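Local atomic coordinates of cellulase (Bacillus sp. BG-CS10, PDB entry 5E09), a protein that probably hydrolyses internal beta-1,4-glucosidic bonds of cellulose through a family 5 glycoside hydrolase barrel that carries two further modules, one a family 46 carbohydrate-binding module. Residues Thr513-Phe516 and Glu520-Glu523; Val62-Gln67 and Tyr74-Asp79; Asp251-Val256 and His298-Arg303. All blocks are in the same frame, centred on the assembly; numbering follows the deposited sequence.

Interaction 1: residues Thr513-Phe516 and Glu520-Glu523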
loop_
_atom_site.group_PDB
_atom_site.type_symbol
_atom_site.label_atom_id
_atom_site.label_comp_id
_atom_site.label_asym_id
_atom_site.label_seq_id
_atom_site.Cartn_x
_atom_site.Cartn_y
_atom_site.Cartn_z
ATOM N N THR A 513 25.116 0.691 11.615
ATOM C CA THR A 513 25.288 1.977 10.962
ATOM C C THR A 513 23.927 2.571 10.667
ATOM O O THR A 513 23.224 2.081 9.793
ATOM C CB THR A 513 26.069 1.851 9.639
ATOM O OG1 THR A 513 27.302 1.163 9.869
ATOM C CG2 THR A 513 26.347 3.234 9.040
ATOM N N PHE A 514 23.544 3.618 11.388
ATOM C CA PHE A 514 22.273 4.280 11.099
ATOM C C PHE A 514 22.424 5.350 10.012
ATOM O O PHE A 514 23.251 6.263 10.127
ATOM C CB PHE A 514 21.686 4.888 12.371
ATOM C CG PHE A 514 21.276 3.864 13.392
ATOM C CD1 PHE A 514 20.014 3.293 13.347
ATOM C CD2 PHE A 514 22.156 3.461 14.387
ATOM C CE1 PHE A 514 19.630 2.348 14.283
ATOM C CE2 PHE A 514 21.782 2.513 15.328
ATOM C CZ PHE A 514 20.514 1.955 15.274
ATOM N N HIS A 515 21.631 5.197 8.951
ATOM C CA HIS A 515 21.551 6.169 7.866
ATOM C C HIS A 515 20.359 7.101 8.071
ATOM O O HIS A 515 19.197 6.647 8.134
ATOM C CB HIS A 515 21.422 5.474 6.503
ATOM C CG HIS A 515 22.577 4.583 6.153
ATOM N ND1 HIS A 515 23.364 4.787 5.039
ATOM C CD2 HIS A 515 23.063 3.470 6.755
ATOM C CE1 HIS A 515 24.288 3.846 4.974
ATOM N NE2 HIS A 515 24.128 3.034 6.005
ATOM N N PHE A 516 20.664 8.396 8.156
ATOM C CA PHE A 516 19.675 9.459 8.323
ATOM C C PHE A 516 19.407 10.176 7.003
ATOM O O PHE A 516 20.241 10.158 6.101
ATOM C CB PHE A 516 20.144 10.470 9.370
ATOM C CG PHE A 516 20.194 9.922 10.758
ATOM C CD1 PHE A 516 21.266 9.149 11.175
ATOM C CD2 PHE A 516 19.167 10.179 11.653
ATOM C CE1 PHE A 516 21.309 8.636 12.458
ATOM C CE2 PHE A 516 19.209 9.671 12.940
ATOM C CZ PHE A 516 20.277 8.896 13.340
ATOM N N GLU A 520 23.623 12.169 7.228
ATOM C CA GLU A 520 24.446 11.743 8.359
ATOM C C GLU A 520 24.414 10.235 8.552
ATOM O O GLU A 520 23.410 9.576 8.285
ATOM C CB GLU A 520 23.996 12.430 9.654
ATOM C CG GLU A 520 24.412 13.882 9.764
ATOM C CD GLU A 520 25.915 14.054 9.874
ATOM O OE1 GLU A 520 26.584 13.171 10.456
ATOM O OE2 GLU A 520 26.429 15.075 9.372
HETATM N N MSE A 521 25.528 9.690 9.010
HETATM C CA MSE A 521 25.585 8.286 9.371
HETATM C C MSE A 521 26.173 8.165 10.761
HETATM O O MSE A 521 27.198 8.769 11.054
HETATM C CB MSE A 521 26.413 7.491 8.367
HETATM C CG MSE A 521 25.922 7.609 6.941
HETATM SE SE MSE A 521 26.886 6.396 5.778
HETATM C CE MSE A 521 26.371 7.151 4.053
ATOM N N VAL A 522 25.523 7.393 11.623
ATOM C CA VAL A 522 26.022 7.245 12.985
ATOM C C VAL A 522 26.347 5.781 13.281
ATOM O O VAL A 522 25.534 4.887 13.029
ATOM C CB VAL A 522 25.013 7.787 14.013
ATOM C CG1 VAL A 522 25.610 7.761 15.412
ATOM C CG2 VAL A 522 24.603 9.198 13.639
ATOM N N GLU A 523 27.550 5.544 13.796
ATOM C CA GLU A 523 28.008 4.200 14.100
ATOM C C GLU A 523 27.670 3.855 15.537
ATOM O O GLU A 523 27.660 4.729 16.405
ATOM C CB GLU A 523 29.512 4.072 13.862
ATOM C CG GLU A 523 29.944 4.339 12.423
ATOM C CD GLU A 523 29.671 3.165 11.499
ATOM O OE1 GLU A 523 29.616 2.016 11.992
ATOM O OE2 GLU A 523 29.517 3.384 10.276
#
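T513 and E523 pair at the end of this antiparallel beta hairpin segment farther from its turn; they form a non-hydrogen-bonded pair, their CA atoms 4.7 Å apart and their side chains side by side on one face of the sheet. The carboxylate of E523 is brought alongside the T513 side chain by a bend at chi2 (-78°), and its OE2 makes a close polar approach to T513 OG1 at 3.2 Å. F514 and V522 follow as the hydrogen-bonded pair, F514 N to V522 O and V522 N to F514 O both measuring 2.9 Å. Beside the second bond, M521 CA approaches F514 O in a CH...O contact. H515 shares the face of T513 and meets M521, a selenomethionine whose extended chain carries SE obliquely to the imidazole, 4.2 Å from the ring centroid and 34° off its normal. The far nitrogen of that ring, NE2, is hydrogen-bonded to E462 OE1. F516 ends the strand: its N donates to E520 O (3.0 Å), while its ring turns to V522, CE1 touching CG2 at 3.5 Å. The two phenylalanine rings and V522 thus make the apolar side of the pairing, and T513, H515, M521 and E523 the more polar one. Within the carbohydrate-binding domain, strand 509-516 is flanked on its other edge by strand 458-465, whose M461 and V458 meet F514 and F516. Strand 436-443 supplies L437 against F514 and V522. E520 forms a salt bridge with R351 of strand 347-351, which belongs to a different sheet, in the X2 module.

Interaction 2: residues Val62-Gln67 and Tyr74-Asp79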
loop_
_atom_site.group_PDB
_atom_site.type_symbol
_atom_site.label_atom_id
_atom_site.label_comp_id
_atom_site.label_asym_id
_atom_site.label_seq_id
_atom_site.Cartn_x
_atom_site.Cartn_y
_atom_site.Cartn_z
ATOM N N VAL A 62 -14.969 -9.876 1.951
ATOM C CA VAL A 62 -15.651 -10.608 3.007
ATOM C C VAL A 62 -15.029 -11.981 3.216
ATOM O O VAL A 62 -14.858 -12.743 2.268
ATOM C CB VAL A 62 -17.146 -10.783 2.703
ATOM C CG1 VAL A 62 -17.836 -11.454 3.880
ATOM C CG2 VAL A 62 -17.794 -9.436 2.404
ATOM N N THR A 63 -14.674 -12.280 4.460
ATOM C CA THR A 63 -14.274 -13.627 4.839
ATOM C C THR A 63 -15.488 -14.325 5.441
ATOM O O THR A 63 -16.104 -13.807 6.377
ATOM C CB THR A 63 -13.106 -13.620 5.837
ATOM O OG1 THR A 63 -11.962 -13.014 5.222
ATOM C CG2 THR A 63 -12.751 -15.038 6.258
ATOM N N TRP A 64 -15.833 -15.489 4.897
ATOM C CA TRP A 64 -17.108 -16.136 5.207
ATOM C C TRP A 64 -17.015 -17.314 6.172
ATOM O O TRP A 64 -18.009 -17.653 6.809
ATOM C CB TRP A 64 -17.772 -16.624 3.917
ATOM C CG TRP A 64 -18.057 -15.538 2.937
ATOM C CD1 TRP A 64 -17.278 -15.160 1.888
ATOM C CD2 TRP A 64 -19.207 -14.684 2.917
ATOM N NE1 TRP A 64 -17.869 -14.122 1.212
ATOM C CE2 TRP A 64 -19.051 -13.815 1.822
ATOM C CE3 TRP A 64 -20.344 -14.574 3.718
ATOM C CZ2 TRP A 64 -20.000 -12.839 1.512
ATOM C CZ3 TRP A 64 -21.281 -13.612 3.408
ATOM C CH2 TRP A 64 -21.104 -12.753 2.316
ATOM N N GLU A 65 -15.838 -17.933 6.268
ATOM C CA GLU A 65 -15.683 -19.217 6.960
ATOM C C GLU A 65 -16.301 -19.284 8.356
ATOM O O GLU A 65 -16.959 -20.266 8.702
ATOM C CB GLU A 65 -14.205 -19.585 7.079
ATOM C CG GLU A 65 -13.988 -20.907 7.805
ATOM C CD GLU A 65 -12.718 -20.924 8.622
ATOM O OE1 GLU A 65 -11.623 -20.946 8.023
ATOM O OE2 GLU A 65 -12.811 -20.908 9.868
ATOM N N ASN A 66 -16.085 -18.245 9.154
ATOM C CA ASN A 66 -16.579 -18.222 10.526
ATOM C C ASN A 66 -18.053 -17.820 10.637
ATOM O O ASN A 66 -18.573 -17.630 11.734
ATOM C CB ASN A 66 -15.713 -17.288 11.373
ATOM C CG ASN A 66 -14.346 -17.873 11.664
ATOM O OD1 ASN A 66 -14.200 -19.083 11.821
ATOM N ND2 ASN A 66 -13.334 -17.015 11.731
ATOM N N GLN A 67 -18.729 -17.702 9.502
ATOM C CA GLN A 67 -20.143 -17.347 9.509
ATOM C C GLN A 67 -20.970 -18.420 8.809
ATOM O O GLN A 67 -22.130 -18.199 8.455
ATOM C CB GLN A 67 -20.358 -15.984 8.841
ATOM C CG GLN A 67 -19.568 -14.839 9.469
ATOM C CD GLN A 67 -20.077 -14.442 10.852
ATOM O OE1 GLN A 67 -21.172 -14.829 11.262
ATOM N NE2 GLN A 67 -19.280 -13.660 11.572
ATOM N N TYR A 74 -24.215 -25.355 4.565
ATOM C CA TYR A 74 -23.244 -24.324 4.915
ATOM C C TYR A 74 -23.894 -22.948 4.963
ATOM O O TYR A 74 -23.313 -21.965 4.495
ATOM C CB TYR A 74 -22.091 -24.310 3.918
ATOM C CG TYR A 74 -21.282 -25.580 3.875
ATOM C CD1 TYR A 74 -20.371 -25.876 4.878
ATOM C CD2 TYR A 74 -21.412 -26.472 2.822
ATOM C CE1 TYR A 74 -19.617 -27.032 4.839
ATOM C CE2 TYR A 74 -20.662 -27.635 2.776
ATOM C CZ TYR A 74 -19.766 -27.908 3.789
ATOM O OH TYR A 74 -19.013 -29.055 3.753
ATOM N N THR A 75 -25.103 -22.889 5.513
ATOM C CA THR A 75 -25.875 -21.657 5.505
ATOM C C THR A 75 -25.117 -20.542 6.214
ATOM O O THR A 75 -24.515 -20.750 7.268
ATOM C CB THR A 75 -27.252 -21.843 6.164
ATOM O OG1 THR A 75 -27.887 -23.012 5.628
ATOM C CG2 THR A 75 -28.139 -20.622 5.916
ATOM N N ILE A 76 -25.139 -19.365 5.598
ATOM C CA ILE A 76 -24.493 -18.174 6.124
ATOM C C ILE A 76 -25.340 -17.544 7.226
ATOM O O ILE A 76 -26.544 -17.358 7.048
ATOM C CB ILE A 76 -24.262 -17.144 4.998
ATOM C CG1 ILE A 76 -23.392 -17.754 3.891
ATOM C CG2 ILE A 76 -23.655 -15.861 5.549
ATOM C CD1 ILE A 76 -23.438 -16.986 2.584
ATOM N N ASN A 77 -24.711 -17.222 8.355
ATOM C CA ASN A 77 -25.381 -16.540 9.464
ATOM C C ASN A 77 -26.160 -15.312 8.989
ATOM O O ASN A 77 -25.598 -14.412 8.360
ATOM C CB ASN A 77 -24.358 -16.139 10.526
ATOM C CG ASN A 77 -24.986 -15.424 11.705
ATOM O OD1 ASN A 77 -25.255 -14.221 11.646
ATOM N ND2 ASN A 77 -25.210 -16.158 12.792
ATOM N N GLU A 78 -27.454 -15.278 9.294
ATOM C CA GLU A 78 -28.348 -14.284 8.708
ATOM C C GLU A 78 -28.065 -12.856 9.176
ATOM O O GLU A 78 -28.270 -11.905 8.420
ATOM C CB GLU A 78 -29.808 -14.652 8.996
ATOM C CG GLU A 78 -30.838 -13.749 8.318
ATOM C CD GLU A 78 -30.678 -13.679 6.801
ATOM O OE1 GLU A 78 -30.201 -14.663 6.190
ATOM O OE2 GLU A 78 -31.023 -12.626 6.219
ATOM N N ASP A 79 -27.590 -12.702 10.409
ATOM C CA ASP A 79 -27.240 -11.381 10.929
ATOM C C ASP A 79 -26.094 -10.777 10.123
ATOM O O ASP A 79 -26.225 -9.703 9.522
ATOM C CB ASP A 79 -26.858 -11.460 12.412
ATOM C CG ASP A 79 -28.070 -11.523 13.330
ATOM O OD1 ASP A 79 -29.086 -10.858 13.026
ATOM O OD2 ASP A 79 -28.003 -12.230 14.361
#
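A backbone hydrogen bond and a small apolar contact join Q67 to N77 and W64 to I76, drawing together the two ends of the loop that leads from barrel strand 57-60 into helix 78-93 of the TIM barrel. The bond runs from N77 N to Q67 O over 2.8 Å and is nearly straight, with 168° at the hydrogen. The same oxygen receives a CH...O contact from I76 CA at 3.3 Å, so both neighbours converge on one carbonyl. Next to this bond, I76 lays CG2 against the rim of the W64 indole, 3.9 Å from CZ3 and near the ring plane, with CD1 only slightly farther off. One face of that indole is filled by V62 CG1, and its NE1 is hydrogen-bonded to N101 O. Q67 bends at chi2, which carries OE1 across to N77 CB at 3.5 Å, a van der Waals contact with the amide planes 69° apart. N77 is the N-cap of helix 78-93: with CG anti to the backbone N (chi1 180°), OD1 accepts a hydrogen bond from F80 N and a weak one from D79 N. The chemistry therefore divides N77 between two tasks, its backbone N-H tied to the loop and its side-chain oxygen to the helix start, consistent with the bond to Q67 O holding the N-cap residue in place there.

Interaction 3: residues Asp251-Val256 and His298-Arg303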
loop_
_atom_site.group_PDB
_atom_site.type_symbol
_atom_site.label_atom_id
_atom_site.label_comp_id
_atom_site.label_asym_id
_atom_site.label_seq_id
_atom_site.Cartn_x
_atom_site.Cartn_y
_atom_site.Cartn_z
ATOM N N ASP A 251 7.202 -2.216 -16.334
ATOM C CA ASP A 251 7.173 -3.573 -16.874
ATOM C C ASP A 251 5.881 -4.296 -16.497
ATOM O O ASP A 251 5.176 -4.851 -17.371
ATOM C CB ASP A 251 8.382 -4.380 -16.380
ATOM C CG ASP A 251 9.712 -3.808 -16.860
ATOM O OD1 ASP A 251 9.711 -2.985 -17.802
ATOM O OD2 ASP A 251 10.763 -4.189 -16.302
ATOM N N THR A 252 5.569 -4.278 -15.198
ATOM C CA THR A 252 4.384 -4.968 -14.701
ATOM C C THR A 252 3.144 -4.579 -15.490
ATOM O O THR A 252 2.444 -5.434 -16.065
ATOM C CB THR A 252 4.130 -4.675 -13.210
ATOM O OG1 THR A 252 5.246 -5.128 -12.431
ATOM C CG2 THR A 252 2.865 -5.377 -12.741
ATOM N N PHE A 253 2.873 -3.284 -15.555
ATOM C CA PHE A 253 1.608 -2.896 -16.151
ATOM C C PHE A 253 1.676 -2.823 -17.673
ATOM O O PHE A 253 0.646 -2.824 -18.340
ATOM C CB PHE A 253 1.126 -1.604 -15.508
ATOM C CG PHE A 253 0.670 -1.811 -14.087
ATOM C CD1 PHE A 253 -0.540 -2.433 -13.828
ATOM C CD2 PHE A 253 1.480 -1.462 -13.022
ATOM C CE1 PHE A 253 -0.960 -2.665 -12.531
ATOM C CE2 PHE A 253 1.069 -1.686 -11.717
ATOM C CZ PHE A 253 -0.156 -2.290 -11.469
ATOM N N ASN A 254 2.882 -2.827 -18.227
ATOM C CA ASN A 254 3.022 -3.046 -19.661
ATOM C C ASN A 254 2.511 -4.423 -20.038
ATOM O O ASN A 254 1.722 -4.557 -20.971
ATOM C CB ASN A 254 4.472 -2.896 -20.125
ATOM C CG ASN A 254 4.828 -1.465 -20.471
ATOM O OD1 ASN A 254 3.953 -0.605 -20.585
ATOM N ND2 ASN A 254 6.118 -1.203 -20.642
ATOM N N ARG A 255 2.938 -5.459 -19.322
ATOM C CA ARG A 255 2.455 -6.773 -19.723
ATOM C C ARG A 255 0.986 -6.977 -19.334
ATOM O O ARG A 255 0.253 -7.686 -20.040
ATOM C CB ARG A 255 3.339 -7.892 -19.160
ATOM C CG ARG A 255 3.476 -7.946 -17.673
ATOM C CD ARG A 255 4.288 -9.163 -17.264
ATOM N NE ARG A 255 4.513 -9.169 -15.827
ATOM C CZ ARG A 255 5.540 -8.573 -15.235
ATOM N NH1 ARG A 255 6.445 -7.936 -15.964
ATOM N NH2 ARG A 255 5.664 -8.619 -13.915
ATOM N N VAL A 256 0.537 -6.342 -18.249
ATOM C CA VAL A 256 -0.899 -6.390 -17.951
ATOM C C VAL A 256 -1.702 -5.761 -19.097
ATOM O O VAL A 256 -2.735 -6.282 -19.516
ATOM C CB VAL A 256 -1.251 -5.671 -16.628
ATOM C CG1 VAL A 256 -2.762 -5.505 -16.491
ATOM C CG2 VAL A 256 -0.689 -6.431 -15.443
ATOM N N HIS A 298 -0.076 7.631 -12.433
ATOM C CA HIS A 298 0.149 8.115 -13.794
ATOM C C HIS A 298 0.168 6.956 -14.788
ATOM O O HIS A 298 -0.540 6.982 -15.809
ATOM C CB HIS A 298 1.458 8.895 -13.905
ATOM C CG HIS A 298 1.874 9.173 -15.319
ATOM N ND1 HIS A 298 1.018 9.713 -16.253
ATOM C CD2 HIS A 298 3.058 8.990 -15.952
ATOM C CE1 HIS A 298 1.654 9.850 -17.403
ATOM N NE2 HIS A 298 2.894 9.419 -17.247
ATOM N N HIS A 299 0.961 5.928 -14.497
ATOM C CA HIS A 299 1.104 4.859 -15.486
ATOM C C HIS A 299 -0.141 3.956 -15.582
ATOM O O HIS A 299 -0.462 3.430 -16.670
ATOM C CB HIS A 299 2.367 4.057 -15.196
ATOM C CG HIS A 299 3.617 4.757 -15.633
ATOM N ND1 HIS A 299 3.997 4.838 -16.956
ATOM C CD2 HIS A 299 4.545 5.448 -14.930
ATOM C CE1 HIS A 299 5.117 5.533 -17.048
ATOM N NE2 HIS A 299 5.474 5.914 -15.836
ATOM N N LEU A 300 -0.866 3.821 -14.473
ATOM C CA LEU A 300 -2.151 3.118 -14.495
ATOM C C LEU A 300 -3.135 3.846 -15.398
ATOM O O LEU A 300 -3.855 3.220 -16.185
ATOM C CB LEU A 300 -2.747 2.985 -13.092
ATOM C CG LEU A 300 -1.980 2.143 -12.069
ATOM C CD1 LEU A 300 -2.710 2.122 -10.731
ATOM C CD2 LEU A 300 -1.739 0.729 -12.590
ATOM N N ASN A 301 -3.169 5.170 -15.266
ATOM C CA ASN A 301 -4.030 5.989 -16.112
ATOM C C ASN A 301 -3.652 5.879 -17.581
ATOM O O ASN A 301 -4.523 5.701 -18.430
ATOM C CB ASN A 301 -3.992 7.449 -15.667
ATOM C CG ASN A 301 -4.702 7.664 -14.348
ATOM O OD1 ASN A 301 -5.561 6.883 -13.957
ATOM N ND2 ASN A 301 -4.350 8.744 -13.658
ATOM N N GLU A 302 -2.356 5.962 -17.879
ATOM C CA GLU A 302 -1.894 5.791 -19.256
ATOM C C GLU A 302 -2.290 4.422 -19.815
ATOM O O GLU A 302 -2.425 4.258 -21.032
ATOM C CB GLU A 302 -0.374 5.971 -19.354
ATOM C CG GLU A 302 0.080 7.389 -19.696
ATOM C CD GLU A 302 1.581 7.489 -19.940
ATOM O OE1 GLU A 302 2.280 6.459 -19.825
ATOM O OE2 GLU A 302 2.062 8.600 -20.260
ATOM N N ARG A 303 -2.478 3.436 -18.936
ATOM C CA ARG A 303 -2.850 2.106 -19.414
ATOM C C ARG A 303 -4.297 1.689 -19.110
ATOM O O ARG A 303 -4.619 0.499 -19.158
ATOM C CB ARG A 303 -1.886 1.069 -18.841
ATOM C CG ARG A 303 -0.503 1.133 -19.458
ATOM C CD ARG A 303 0.546 0.574 -18.513
ATOM N NE ARG A 303 1.900 0.815 -18.999
ATOM C CZ ARG A 303 2.563 1.955 -18.831
ATOM N NH1 ARG A 303 1.995 2.973 -18.194
ATOM N NH2 ARG A 303 3.794 2.080 -19.307
#
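Helices 243-261 and 286-302 come within 7.3 Å, measured between the CA atoms of F253 and L300, and R303 is the first residue to leave helical backbone angles at the end of the second. Both belong to the outer layer of the (beta/alpha)8 TIM barrel, where they pack beside each other against strand 267-272. On the inner side, L300 sets CD2 over the centre of the F253 ring in a CH-pi contact, 3.4 Å from the centroid and only 10° off the normal. T252 CG2 lies over the opposite face of that ring, and L269 of the strand touches both F253 and L300. Farther out, R303 reaches across to the other helix with a chain extended from CG to NE, its CD resting 3.4 Å from F253 O. NE and NH2 then grip N254 side-on, each donating to OD1 at 3.0 Å. That oxygen lies in the guanidinium plane, yet both nitrogens approach from the same face of the amide, tilted well out of the carbonyl plane. The remaining nitrogen, NH1, turns back to its own helix and donates to H299 ND1 at 3.0 Å, close to the plane of the imidazole ring. A leucine in place of R303 would probably leave N254 OD1 without its two donors and set the H299 imidazole freer to turn. NH1 also donates to the backbone oxygen of the same residue, H299 O, at 2.9 Å, and this oxygen lies only 5° out of the guanidinium plane.

In the fold
Interactions 2 and 3 both belong to the catalytic barrel, with centres about 37 Å apart and no shared element; interaction 1 lies in the carbohydrate-binding domain, its centre about 51 Å from that of interaction 2, on the opposite side of the chain's centre. None is wholly core or wholly surface. Interaction 1 buries 402 Å², against 215 and 219 Å² for the others, and relies on paired strand backbones. Interaction 2 uses a single main-chain bond where a loop becomes a helix. Interaction 3 has no main-chain bond across its segments: its hydrogen bonds and CH-pi contact between the helices all run between side chains, apolar toward the barrel strand and polar farther out.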